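Local coordinates for zona pellucida sperm-binding protein 1,Zona pellucida sperm-binding protein 1 (Gallus gallus, PDB 6GF6) that helps build the avian egg coat, its ZP-N1 domain forming a homodimer that cross-links egg coat filaments, at residues L7-G15 against Q20-G28. The protein carries 2 engineered substitutions. Numbering follows the deposited sequence.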
ATOM      1  N   LEU B   7     -11.084 -16.872 -18.707  1.00 75.06           N
ATOM      2  CA  LEU B   7     -10.002 -16.500 -19.607  1.00 76.64           C
ATOM      3  C   LEU B   7      -9.270 -15.248 -19.105  1.00 74.00           C
ATOM      4  O   LEU B   7      -8.362 -14.739 -19.765  1.00 82.69           O
ATOM      5  CB  LEU B   7     -10.575 -16.268 -21.012  1.00 79.78           C
ATOM      6  CG  LEU B   7      -9.707 -15.673 -22.124  1.00 82.20           C
ATOM      7  CD1 LEU B   7      -8.491 -16.542 -22.422  1.00 84.52           C
ATOM      8  CD2 LEU B   7     -10.550 -15.485 -23.375  1.00 84.15           C
ATOM      9  N   LEU B   8      -9.666 -14.762 -17.927  1.00 67.04           N
ATOM     10  CA  LEU B   8      -8.973 -13.650 -17.286  1.00 63.59           C
ATOM     11  C   LEU B   8      -7.577 -14.091 -16.862  1.00 63.01           C
ATOM     12  O   LEU B   8      -7.414 -15.149 -16.249  1.00 63.45           O
ATOM     13  CB  LEU B   8      -9.768 -13.141 -16.081  1.00 54.06           C
ATOM     14  CG  LEU B   8      -9.151 -11.989 -15.274  1.00 50.50           C
ATOM     15  CD1 LEU B   8      -9.032 -10.715 -16.106  1.00 45.17           C
ATOM     16  CD2 LEU B   8      -9.971 -11.725 -14.008  1.00 41.72           C
ATOM     17  N   GLN B   9      -6.569 -13.290 -17.189  1.00 61.76           N
ATOM     18  CA  GLN B   9      -5.202 -13.582 -16.774  1.00 61.01           C
ATOM     19  C   GLN B   9      -4.921 -12.935 -15.423  1.00 54.53           C
ATOM     20  O   GLN B   9      -5.106 -11.723 -15.259  1.00 52.92           O
ATOM     21  CB  GLN B   9      -4.203 -13.077 -17.816  1.00 71.25           C
ATOM     22  CG  GLN B   9      -4.274 -13.798 -19.158  1.00 78.78           C
ATOM     23  CD  GLN B   9      -3.985 -15.283 -19.048  1.00 83.32           C
ATOM     24  OE1 GLN B   9      -2.857 -15.687 -18.764  1.00 86.31           O
ATOM     25  NE2 GLN B   9      -5.005 -16.106 -19.276  1.00 85.16           N
ATOM     26  N   TYR B  10      -4.457 -13.740 -14.469  1.00 50.31           N
ATOM     27  CA  TYR B  10      -4.106 -13.236 -13.150  1.00 45.97           C
ATOM     28  C   TYR B  10      -3.123 -14.186 -12.481  1.00 46.55           C
ATOM     29  O   TYR B  10      -2.987 -15.350 -12.865  1.00 46.72           O
ATOM     30  CB  TYR B  10      -5.342 -13.041 -12.260  1.00 45.74           C
ATOM     31  CG  TYR B  10      -6.125 -14.305 -11.995  1.00 48.33           C
ATOM     32  CD1 TYR B  10      -5.735 -15.194 -11.007  1.00 49.02           C
ATOM     33  CD2 TYR B  10      -7.277 -14.594 -12.718  1.00 52.62           C
ATOM     34  CE1 TYR B  10      -6.448 -16.353 -10.764  1.00 52.22           C
ATOM     35  CE2 TYR B  10      -8.002 -15.748 -12.474  1.00 56.41           C
ATOM     36  CZ  TYR B  10      -7.583 -16.622 -11.492  1.00 56.44           C
ATOM     37  OH  TYR B  10      -8.299 -17.771 -11.238  1.00 59.82           O
ATOM     38  N   HIS B  11      -2.432 -13.656 -11.475  1.00 42.97           N
ATOM     39  CA  HIS B  11      -1.522 -14.427 -10.641  1.00 46.26           C
ATOM     40  C   HIS B  11      -1.292 -13.629  -9.367  1.00 44.31           C
ATOM     41  O   HIS B  11      -1.604 -12.439  -9.300  1.00 45.78           O
ATOM     42  CB  HIS B  11      -0.198 -14.687 -11.360  1.00 45.69           C
ATOM     43  CG  HIS B  11       0.664 -13.468 -11.459  1.00 44.99           C
ATOM     44  ND1 HIS B  11       0.519 -12.534 -12.463  1.00 46.28           N
ATOM     45  CD2 HIS B  11       1.672 -13.022 -10.672  1.00 44.17           C
ATOM     46  CE1 HIS B  11       1.404 -11.568 -12.293  1.00 43.87           C
ATOM     47  NE2 HIS B  11       2.117 -11.840 -11.215  1.00 44.53           N
ATOM     48  N   TYR B  12      -0.711 -14.284  -8.364  1.00 39.71           N
ATOM     49  CA  TYR B  12      -0.394 -13.616  -7.109  1.00 39.42           C
ATOM     50  C   TYR B  12       1.018 -13.962  -6.647  1.00 38.82           C
ATOM     51  O   TYR B  12       1.595 -14.987  -7.023  1.00 39.20           O
ATOM     52  CB  TYR B  12      -1.415 -13.953  -6.007  1.00 35.96           C
ATOM     53  CG  TYR B  12      -1.371 -15.361  -5.464  1.00 37.90           C
ATOM     54  CD1 TYR B  12      -2.112 -16.378  -6.049  1.00 39.41           C
ATOM     55  CD2 TYR B  12      -0.609 -15.668  -4.344  1.00 37.51           C
ATOM     56  CE1 TYR B  12      -2.079 -17.666  -5.549  1.00 42.36           C
ATOM     57  CE2 TYR B  12      -0.571 -16.956  -3.833  1.00 37.58           C
ATOM     58  CZ  TYR B  12      -1.313 -17.950  -4.441  1.00 42.66           C
ATOM     59  OH  TYR B  12      -1.295 -19.232  -3.942  1.00 41.47           O
ATOM     60  N   ASP B  13       1.576 -13.059  -5.844  1.00 36.74           N
ATOM     61  CA  ASP B  13       2.926 -13.180  -5.318  1.00 37.20           C
ATOM     62  C   ASP B  13       2.885 -13.190  -3.797  1.00 36.04           C
ATOM     63  O   ASP B  13       2.128 -12.431  -3.180  1.00 34.71           O
ATOM     64  CB  ASP B  13       3.809 -12.012  -5.792  1.00 37.54           C
ATOM     65  CG  ASP B  13       3.936 -11.948  -7.304  1.00 49.70           C
ATOM     66  OD1 ASP B  13       4.101 -13.012  -7.929  1.00 50.48           O
ATOM     67  OD2 ASP B  13       3.836 -10.837  -7.872  1.00 49.98           O
ATOM     68  N   CYS B  14       3.684 -14.066  -3.196  1.00 36.80           N
ATOM     69  CA  CYS B  14       3.875 -14.089  -1.752  1.00 36.19           C
ATOM     70  C   CYS B  14       5.142 -13.313  -1.425  1.00 36.27           C
ATOM     71  O   CYS B  14       6.230 -13.705  -1.845  1.00 37.54           O
ATOM     72  CB  CYS B  14       3.987 -15.520  -1.228  1.00 42.00           C
ATOM     73  SG  CYS B  14       2.501 -16.511  -1.449  1.00 41.49           S
ATOM     74  N   GLY B  15       5.003 -12.235  -0.654  1.00 35.11           N
ATOM     75  CA  GLY B  15       6.138 -11.463  -0.198  1.00 35.25           C
ATOM     76  C   GLY B  15       6.502 -11.793   1.238  1.00 35.28           C
ATOM     77  O   GLY B  15       6.009 -12.749   1.838  1.00 35.50           O
ATOM     78  N   GLN B  20       0.211  -9.922  -3.024  1.00 35.36           N
ATOM     79  CA  GLN B  20      -0.458  -9.112  -4.029  1.00 35.53           C
ATOM     80  C   GLN B  20      -1.031 -10.009  -5.116  1.00 33.33           C
ATOM     81  O   GLN B  20      -0.416 -11.007  -5.496  1.00 36.87           O
ATOM     82  CB  GLN B  20       0.489  -8.074  -4.649  1.00 33.22           C
ATOM     83  CG  GLN B  20       1.660  -8.666  -5.412  1.00 34.63           C
ATOM     84  CD  GLN B  20       2.394  -7.633  -6.243  1.00 38.14           C
ATOM     85  OE1 GLN B  20       2.119  -6.436  -6.151  1.00 37.46           O
ATOM     86  NE2 GLN B  20       3.330  -8.092  -7.064  1.00 37.35           N
ATOM     87  N   LEU B  21      -2.213  -9.642  -5.606  1.00 35.69           N
ATOM     88  CA  LEU B  21      -2.914 -10.342  -6.676  1.00 36.88           C
ATOM     89  C   LEU B  21      -3.009  -9.422  -7.885  1.00 37.32           C
ATOM     90  O   LEU B  21      -3.538  -8.311  -7.779  1.00 35.23           O
ATOM     91  CB  LEU B  21      -4.302 -10.774  -6.198  1.00 35.27           C
ATOM     92  CG  LEU B  21      -5.258 -11.465  -7.164  1.00 38.07           C
ATOM     93  CD1 LEU B  21      -4.644 -12.696  -7.766  1.00 39.90           C
ATOM     94  CD2 LEU B  21      -6.512 -11.838  -6.413  1.00 37.96           C
ATOM     95  N   LEU B  22      -2.488  -9.872  -9.025  1.00 40.89           N
ATOM     96  CA  LEU B  22      -2.454  -9.066 -10.240  1.00 43.31           C
ATOM     97  C   LEU B  22      -3.382  -9.671 -11.287  1.00 41.64           C
ATOM     98  O   LEU B  22      -3.333 -10.877 -11.545  1.00 42.54           O
ATOM     99  CB  LEU B  22      -1.033  -8.952 -10.785  1.00 49.11           C
ATOM    100  CG  LEU B  22      -0.014  -8.339  -9.821  1.00 53.74           C
ATOM    101  CD1 LEU B  22       0.575  -9.395  -8.896  1.00 59.78           C
ATOM    102  CD2 LEU B  22       1.082  -7.635 -10.598  1.00 54.07           C
ATOM    103  N   ALA B  23      -4.234  -8.832 -11.873  1.00 41.14           N
ATOM    104  CA  ALA B  23      -5.201  -9.251 -12.879  1.00 41.29           C
ATOM    105  C   ALA B  23      -5.081  -8.357 -14.103  1.00 43.92           C
ATOM    106  O   ALA B  23      -4.836  -7.153 -13.980  1.00 42.68           O
ATOM    107  CB  ALA B  23      -6.639  -9.192 -12.335  1.00 39.77           C
ATOM    108  N   TYR B  24      -5.267  -8.951 -15.282  1.00 47.06           N
ATOM    109  CA  TYR B  24      -5.057  -8.263 -16.556  1.00 50.36           C
ATOM    110  C   TYR B  24      -6.309  -8.391 -17.417  1.00 53.50           C
ATOM    111  O   TYR B  24      -6.381  -9.237 -18.318  1.00 56.84           O
ATOM    112  CB  TYR B  24      -3.819  -8.816 -17.264  1.00 49.53           C
ATOM    113  CG  TYR B  24      -2.565  -8.731 -16.419  1.00 49.93           C
ATOM    114  CD1 TYR B  24      -2.234  -9.745 -15.522  1.00 51.55           C
ATOM    115  CD2 TYR B  24      -1.726  -7.629 -16.495  1.00 50.06           C
ATOM    116  CE1 TYR B  24      -1.091  -9.669 -14.742  1.00 51.32           C
ATOM    117  CE2 TYR B  24      -0.583  -7.541 -15.719  1.00 51.63           C
ATOM    118  CZ  TYR B  24      -0.271  -8.563 -14.845  1.00 51.63           C
ATOM    119  OH  TYR B  24       0.864  -8.476 -14.072  1.00 50.39           O
ATOM    120  N   PRO B  25      -7.312  -7.553 -17.175  1.00 50.27           N
ATOM    121  CA  PRO B  25      -8.535  -7.609 -17.987  1.00 51.18           C
ATOM    122  C   PRO B  25      -8.308  -7.070 -19.395  1.00 55.91           C
ATOM    123  O   PRO B  25      -7.451  -6.221 -19.646  1.00 56.23           O
ATOM    124  CB  PRO B  25      -9.520  -6.739 -17.201  1.00 48.48           C
ATOM    125  CG  PRO B  25      -8.664  -5.791 -16.454  1.00 46.41           C
ATOM    126  CD  PRO B  25      -7.395  -6.527 -16.124  1.00 45.85           C
ATOM    127  N   THR B  26      -9.144  -7.544 -20.319  1.00 60.35           N
ATOM    128  CA  THR B  26      -8.980  -7.242 -21.731  1.00 68.70           C
ATOM    129  C   THR B  26      -9.667  -5.922 -22.084  1.00 73.52           C
ATOM    130  O   THR B  26     -10.270  -5.257 -21.238  1.00 72.73           O
ATOM    131  CB  THR B  26      -9.530  -8.387 -22.580  1.00 71.22           C
ATOM    132  OG1 THR B  26     -10.941  -8.517 -22.361  1.00 71.32           O
ATOM    133  CG2 THR B  26      -8.847  -9.699 -22.218  1.00 70.46           C
ATOM    134  N   ARG B  27      -9.558  -5.536 -23.356  1.00 79.68           N
ATOM    135  CA  ARG B  27     -10.095  -4.276 -23.861  1.00 84.20           C
ATOM    136  C   ARG B  27     -11.441  -3.920 -23.247  1.00 80.39           C
ATOM    137  O   ARG B  27     -12.415  -4.670 -23.367  1.00 78.68           O
ATOM    138  CB  ARG B  27     -10.232  -4.320 -25.386  1.00 92.66           C
ATOM    139  CG  ARG B  27      -8.942  -4.575 -26.153  1.00 99.00           C
ATOM    140  CD  ARG B  27      -9.239  -4.856 -27.621  1.00106.40           C
ATOM    141  NE  ARG B  27     -10.104  -6.013 -27.830  1.00109.03           N
ATOM    142  CZ  ARG B  27     -10.475  -6.459 -29.027  1.00114.34           C
ATOM    143  NH1 ARG B  27     -10.056  -5.847 -30.128  1.00119.59           N
ATOM    144  NH2 ARG B  27     -11.269  -7.515 -29.128  1.00114.16           N
ATOM    145  N   GLY B  28     -11.481  -2.764 -22.585  1.00 82.19           N
ATOM    146  CA  GLY B  28     -12.685  -2.178 -22.035  1.00 82.61           C
ATOM    147  C   GLY B  28     -13.260  -2.844 -20.805  1.00 80.19           C
ATOM    148  O   GLY B  28     -14.157  -2.266 -20.180  1.00 88.83           O
TER
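D13 and Q20 sit side by side on one face of an antiparallel β hairpin, strands 9-14 and 18-24, which edges the Ig-like ZP-N1 domain of ZP1. The hairpin illustrates how the two faces of one ribbon can differ, polar on the side of H11, D13 and Q20 and largely apolar on the other. Both side chains of the D13-Q20 pair point the same way, and Q20 NE2 donates to D13 OD2 at 2.9 Å, D13 OD2 lying close to the plane of the Q20 amide and receiving the bond on its anti lone pair. The two flat groups are twisted 42° apart. With CG held between its backbone N and carbonyl carbon (chi1 63°) and the chain extended beyond, Q20 carries its amide over to the carboxylate. F39 of the second subunit packs on both residues.

Farther along this face, L22 turns CD1 toward two polar atoms, lying 3.7 Å from H11 NE2 and close to D13 OD2. The H11 imidazole slants across L22 and Y24, with Y24 OH 3.6 Å from H11 CE1, near the plane of the imidazole. H11 and D13 also belong to a zinc site seen in another structure of this protein, but carry no metal here.

The opposite face, bearing Y10, Y12, L21 and A23, is apolar where the strands meet. L21 CD1 touches Y12 CB at 3.9 Å and approaches the Y10 ring obliquely, while the CB atoms of Y10 and A23 meet directly. L21 and A23 continue inward onto F33 and L87 of the second sheet, so this side joins the sandwich core; C14 ties the hairpin to C106 by a disulfide. Between the faces, H11 and L22 exchange a pair of backbone bonds, the straighter being L22 N to H11 O, 2.7 Å long with 171° at the hydrogen.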